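Local atomic coordinates of Sec-alkylsulfatase (Pseudomonas sp., PDB entry 4AXH), a protein that catalyses the zinc-dependent hydrolysis of (R)-secondary alkyl sulfates with strict inversion of configuration, releasing (S)-alcohols and sulfate. Residues I192-V197 with L261-V266; T149-E154 with A257-V262. All blocks are in the same frame, centred on the assembly; numbering follows the deposited sequence. Where two conformers were deposited one is given.

Contact 1. Residues I192-V197 with L261-V266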
loop_
_atom_site.group_PDB
_atom_site.type_symbol
_atom_site.label_atom_id
_atom_site.label_comp_id
_atom_site.label_asym_id
_atom_site.label_seq_id
_atom_site.Cartn_x
_atom_site.Cartn_y
_atom_site.Cartn_z
ATOM N N ILE A 192 34.560 0.691 -12.425
ATOM C CA ILE A 192 35.316 -0.017 -11.375
ATOM C C ILE A 192 35.251 -1.558 -11.525
ATOM O O ILE A 192 34.361 -2.084 -12.198
ATOM C CB ILE A 192 35.009 0.448 -9.893
ATOM C CG1 ILE A 192 33.572 0.116 -9.490
ATOM C CG2 ILE A 192 35.322 1.920 -9.663
ATOM C CD1 ILE A 192 33.448 -0.883 -8.577
ATOM N N ASP A 193 36.180 -2.269 -10.848
ATOM C CA ASP A 193 36.218 -3.731 -10.880
ATOM C C ASP A 193 35.869 -4.364 -9.535
ATOM O O ASP A 193 36.437 -3.927 -8.547
ATOM C CB ASP A 193 37.583 -4.199 -11.379
ATOM C CG ASP A 193 37.933 -3.648 -12.743
ATOM O OD1 ASP A 193 37.090 -3.792 -13.685
ATOM O OD2 ASP A 193 39.044 -3.075 -12.881
ATOM N N GLU A 194 34.949 -5.385 -9.487
ATOM C CA GLU A 194 34.584 -6.007 -8.208
ATOM C C GLU A 194 35.798 -6.605 -7.526
ATOM O O GLU A 194 35.860 -6.563 -6.288
ATOM C CB GLU A 194 33.354 -6.954 -8.255
ATOM C CG GLU A 194 32.914 -7.522 -6.899
ATOM C CD GLU A 194 31.676 -6.981 -6.191
ATOM O OE1 GLU A 194 30.562 -7.231 -6.712
ATOM O OE2 GLU A 194 31.803 -6.432 -5.065
ATOM N N ALA A 195 36.802 -7.070 -8.293
ATOM C CA ALA A 195 38.050 -7.580 -7.722
ATOM C C ALA A 195 38.677 -6.537 -6.775
ATOM O O ALA A 195 39.071 -6.908 -5.677
ATOM C CB ALA A 195 39.035 -7.930 -8.835
ATOM N N ASP A 196 38.719 -5.239 -7.184
ATOM C CA ASP A 196 39.293 -4.140 -6.393
ATOM C C ASP A 196 38.471 -3.853 -5.136
ATOM O O ASP A 196 39.037 -3.459 -4.111
ATOM C CB ASP A 196 39.424 -2.857 -7.228
ATOM C CG ASP A 196 40.362 -2.929 -8.412
ATOM O OD1 ASP A 196 41.180 -3.861 -8.465
ATOM O OD2 ASP A 196 40.309 -2.018 -9.265
ATOM N N VAL A 197 37.134 -4.040 -5.231
ATOM C CA VAL A 197 36.200 -3.829 -4.137
ATOM C C VAL A 197 36.468 -4.908 -3.096
ATOM O O VAL A 197 36.834 -4.580 -1.972
ATOM C CB VAL A 197 34.724 -3.777 -4.630
ATOM C CG1 VAL A 197 33.723 -3.794 -3.477
ATOM C CG2 VAL A 197 34.499 -2.564 -5.509
ATOM N N LEU A 261 25.771 -4.429 -11.276
ATOM C CA LEU A 261 25.600 -4.462 -9.835
ATOM C C LEU A 261 26.905 -4.884 -9.199
ATOM O O LEU A 261 27.255 -6.052 -9.273
ATOM C CB LEU A 261 24.490 -5.440 -9.451
ATOM C CG LEU A 261 23.622 -5.049 -8.277
ATOM C CD1 LEU A 261 22.276 -5.782 -8.333
ATOM C CD2 LEU A 261 24.319 -5.291 -6.978
ATOM N N VAL A 262 27.659 -3.949 -8.627
ATOM C CA VAL A 262 28.863 -4.320 -7.902
ATOM C C VAL A 262 28.632 -4.180 -6.401
ATOM O O VAL A 262 28.355 -3.086 -5.907
ATOM C CB VAL A 262 30.273 -3.932 -8.445
ATOM C CG1 VAL A 262 30.246 -3.416 -9.881
ATOM C CG2 VAL A 262 31.049 -3.028 -7.500
ATOM N N ALA A 263 28.634 -5.319 -5.699
ATOM C CA ALA A 263 28.393 -5.401 -4.265
ATOM C C ALA A 263 29.179 -4.384 -3.444
ATOM O O ALA A 263 30.374 -4.194 -3.690
ATOM C CB ALA A 263 28.684 -6.798 -3.775
ATOM N N PRO A 264 28.522 -3.699 -2.478
ATOM C CA PRO A 264 29.249 -2.750 -1.621
ATOM C C PRO A 264 30.240 -3.414 -0.650
ATOM O O PRO A 264 30.157 -4.598 -0.332
ATOM C CB PRO A 264 28.135 -2.032 -0.860
ATOM C CG PRO A 264 26.861 -2.450 -1.527
ATOM C CD PRO A 264 27.105 -3.785 -2.077
ATOM N N ASN A 265 31.192 -2.610 -0.205
ATOM C CA ASN A 265 32.290 -2.915 0.697
ATOM C C ASN A 265 31.801 -2.639 2.128
ATOM O O ASN A 265 31.718 -3.553 2.942
ATOM C CB ASN A 265 33.399 -1.920 0.373
ATOM C CG ASN A 265 34.771 -2.451 0.382
ATOM O OD1 ASN A 265 35.347 -2.683 -0.672
ATOM N ND2 ASN A 265 35.370 -2.534 1.567
ATOM N N VAL A 266 31.481 -1.362 2.423
ATOM C CA VAL A 266 31.059 -0.861 3.730
ATOM C C VAL A 266 29.602 -0.375 3.783
ATOM O O VAL A 266 29.208 0.540 3.044
ATOM C CB VAL A 266 32.118 0.092 4.381
ATOM C CG1 VAL A 266 33.040 0.753 3.353
ATOM C CG2 VAL A 266 31.506 1.111 5.336
#
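The carboxylate of Glu194 has Val262 over one face and Ala263 at its outer edge. Val262 CB is 4.0 Å from Glu194 CD; slightly toward the other face, Ala263 CB sits between the two oxygens, 3.4 Å from OE2 and 3.5 Å from OE1. The amide Ala263 N donates to Glu194 OE1 at 2.9 Å, reaching it on the syn side but 26° out of the carboxylate plane, with a bent N-H...O angle of 134°. Glu194 was modelled in two conformers, so this bond, taken from one of them, is tentative. CB of Glu194 points toward the 261-266 segment, and CG is anti to the backbone N (chi1 -176°). Beside this polar link, Val262 CG2 is approached by Ile192 CD1 at 3.4 Å and by Val197 CG2 at 4.0 Å, while Val197 CG1 lies against Ala263 O. Within the metallo-beta-lactamase region, the contact thus fastens the first turn of helix 194-199, and Ile192 just before it, to the loop leading into strand 266-268. Around it, Val197 also packs on Val204 of strand 203-207, Val262 leans on Ala188 and Arg189 of helix 188-191, and Pro264 touches helix 210-219.

Contact 2. Residues T149-E154 with A257-V262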
loop_
_atom_site.group_PDB
_atom_site.type_symbol
_atom_site.label_atom_id
_atom_site.label_comp_id
_atom_site.label_asym_id
_atom_site.label_seq_id
_atom_site.Cartn_x
_atom_site.Cartn_y
_atom_site.Cartn_z
ATOM N N THR A 149 26.970 5.958 -9.661
ATOM C CA THR A 149 27.646 5.475 -10.863
ATOM C C THR A 149 26.748 5.472 -12.118
ATOM O O THR A 149 27.003 4.711 -13.062
ATOM C CB THR A 149 28.171 4.071 -10.558
ATOM O OG1 THR A 149 27.044 3.235 -10.340
ATOM C CG2 THR A 149 29.093 4.021 -9.338
ATOM N N LEU A 150 25.697 6.326 -12.122
ATOM C CA LEU A 150 24.704 6.448 -13.190
ATOM C C LEU A 150 23.939 5.102 -13.437
ATOM O O LEU A 150 24.095 4.156 -12.655
ATOM C CB LEU A 150 25.309 7.054 -14.476
ATOM C CG LEU A 150 26.131 8.364 -14.381
ATOM C CD1 LEU A 150 26.609 8.805 -15.750
ATOM C CD2 LEU A 150 25.339 9.490 -13.742
ATOM N N THR A 151 23.104 5.035 -14.503
ATOM C CA THR A 151 22.240 3.895 -14.834
ATOM C C THR A 151 22.957 2.785 -15.600
ATOM O O THR A 151 22.609 1.610 -15.443
ATOM C CB THR A 151 21.037 4.391 -15.693
ATOM O OG1 THR A 151 20.563 5.628 -15.194
ATOM C CG2 THR A 151 19.908 3.428 -15.734
ATOM N N THR A 152 23.861 3.162 -16.516
ATOM C CA THR A 152 24.510 2.216 -17.402
ATOM C C THR A 152 26.019 2.343 -17.421
ATOM O O THR A 152 26.564 3.406 -17.119
ATOM C CB THR A 152 23.917 2.339 -18.797
ATOM O OG1 THR A 152 24.418 3.523 -19.427
ATOM C CG2 THR A 152 22.385 2.359 -18.791
ATOM N N ALA A 153 26.706 1.262 -17.807
ATOM C CA ALA A 153 28.169 1.231 -17.882
ATOM C C ALA A 153 28.693 2.247 -18.913
ATOM O O ALA A 153 29.720 2.910 -18.675
ATOM C CB ALA A 153 28.616 -0.185 -18.223
ATOM N N GLU A 154 27.955 2.404 -20.037
ATOM C CA GLU A 154 28.303 3.333 -21.128
ATOM C C GLU A 154 28.186 4.781 -20.697
ATOM O O GLU A 154 29.052 5.583 -21.046
ATOM C CB GLU A 154 27.477 3.059 -22.415
ATOM C CG GLU A 154 27.587 1.639 -22.959
ATOM C CD GLU A 154 26.607 0.672 -22.333
ATOM O OE1 GLU A 154 25.981 1.037 -21.314
ATOM O OE2 GLU A 154 26.477 -0.462 -22.843
ATOM N N ALA A 257 21.445 -0.308 -23.415
ATOM C CA ALA A 257 22.634 -0.289 -22.576
ATOM C C ALA A 257 22.781 -1.410 -21.547
ATOM O O ALA A 257 21.911 -2.287 -21.430
ATOM C CB ALA A 257 22.769 1.066 -21.938
ATOM N N THR A 258 23.903 -1.398 -20.812
ATOM C CA THR A 258 24.181 -2.452 -19.848
ATOM C C THR A 258 24.038 -1.970 -18.392
ATOM O O THR A 258 24.656 -0.967 -18.017
ATOM C CB THR A 258 25.558 -3.055 -20.159
ATOM O OG1 THR A 258 26.534 -2.038 -19.960
ATOM C CG2 THR A 258 25.682 -3.531 -21.601
ATOM N N ASN A 259 23.227 -2.693 -17.579
ATOM C CA ASN A 259 23.030 -2.410 -16.159
ATOM C C ASN A 259 23.840 -3.411 -15.317
ATOM O O ASN A 259 23.793 -4.635 -15.524
ATOM C CB ASN A 259 21.550 -2.435 -15.776
ATOM C CG ASN A 259 20.660 -1.607 -16.669
ATOM O OD1 ASN A 259 19.705 -2.108 -17.289
ATOM N ND2 ASN A 259 20.979 -0.324 -16.797
ATOM N N THR A 260 24.617 -2.861 -14.380
ATOM C CA THR A 260 25.544 -3.613 -13.542
ATOM C C THR A 260 25.208 -3.510 -12.066
ATOM O O THR A 260 24.471 -2.617 -11.650
ATOM C CB THR A 260 27.018 -3.172 -13.816
ATOM O OG1 THR A 260 27.297 -1.953 -13.126
ATOM C CG2 THR A 260 27.363 -3.068 -15.309
ATOM N N LEU A 261 25.771 -4.429 -11.276
ATOM C CA LEU A 261 25.600 -4.462 -9.835
ATOM C C LEU A 261 26.905 -4.884 -9.199
ATOM O O LEU A 261 27.255 -6.052 -9.273
ATOM C CB LEU A 261 24.490 -5.440 -9.451
ATOM C CG LEU A 261 23.622 -5.049 -8.277
ATOM C CD1 LEU A 261 22.276 -5.782 -8.333
ATOM C CD2 LEU A 261 24.319 -5.291 -6.978
ATOM N N VAL A 262 27.659 -3.949 -8.627
ATOM C CA VAL A 262 28.863 -4.320 -7.902
ATOM C C VAL A 262 28.632 -4.180 -6.401
ATOM O O VAL A 262 28.355 -3.086 -5.907
ATOM C CB VAL A 262 30.273 -3.932 -8.445
ATOM C CG1 VAL A 262 30.246 -3.416 -9.881
ATOM C CG2 VAL A 262 31.049 -3.028 -7.500
#
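Both backbone polar groups of Thr258, N-H and C=O, are bonded to the start of helix 153-164. Its carbonyl O accepts a hydrogen bond from Ala153 N at 3.0 Å, the donor lying nearly in line with the C=O bond, and Thr152 CA adds a CH...O contact to the same oxygen. Its own amide donates to Glu154 OE1 at 3.2 Å, almost straight at 177° and on the syn lone pair. Glu154 crosses Thr258 at about a right angle, and the hydroxyl OG1 is 3.3 Å from OE2, a weak interaction whose acceptor is unsettled. A bend at chi2 (86°) turns CD of Glu154 off the extended path. One residue along, Asn259 ND2 donates to Thr151 O at 2.9 Å from above the carbonyl plane, with that oxygen close to the plane of the amide. Apolar contact is small: Thr152 CG2 rests on Ala257 CB at 3.4 Å. Farther out, Thr152, at the N-cap position, bonds through OG1 to Thr155 OG1, Thr151 OG1 bonds to Asp131, and Thr260 OG1 is held by Gly186 and Arg189. Thr151 also packs on the zinc ligand Asp183, in the second shell of the metal site. A loop carbonyl thus takes up an amide of the first helical turn, while a carboxylate there takes up a loop amide; the helix end may ease the negative charge on Glu154.

Contacts 1 and 2 lie about 13 Å apart, centre to centre, and end on the same piece of chain: their segments share Leu261 and Val262. The loop before strand 266-268 is held by the start of helix 153-164 at Ala257-Thr260 and by helix 194-199 with the residue preceding it at Val262 and Ala263. In each, a glutamate from the first turn of a helix accepts a loop amide. Contact 2 is nearer the dinuclear zinc site: the side chain of Thr151 is about 3 Å from that of the zinc ligand Asp183 and about 7 Å from a bound zinc. From contact 1, Leu261 remains about 11 Å from His181 and His184, side chain to side chain. Both belong to the metallo-beta-lactamase region.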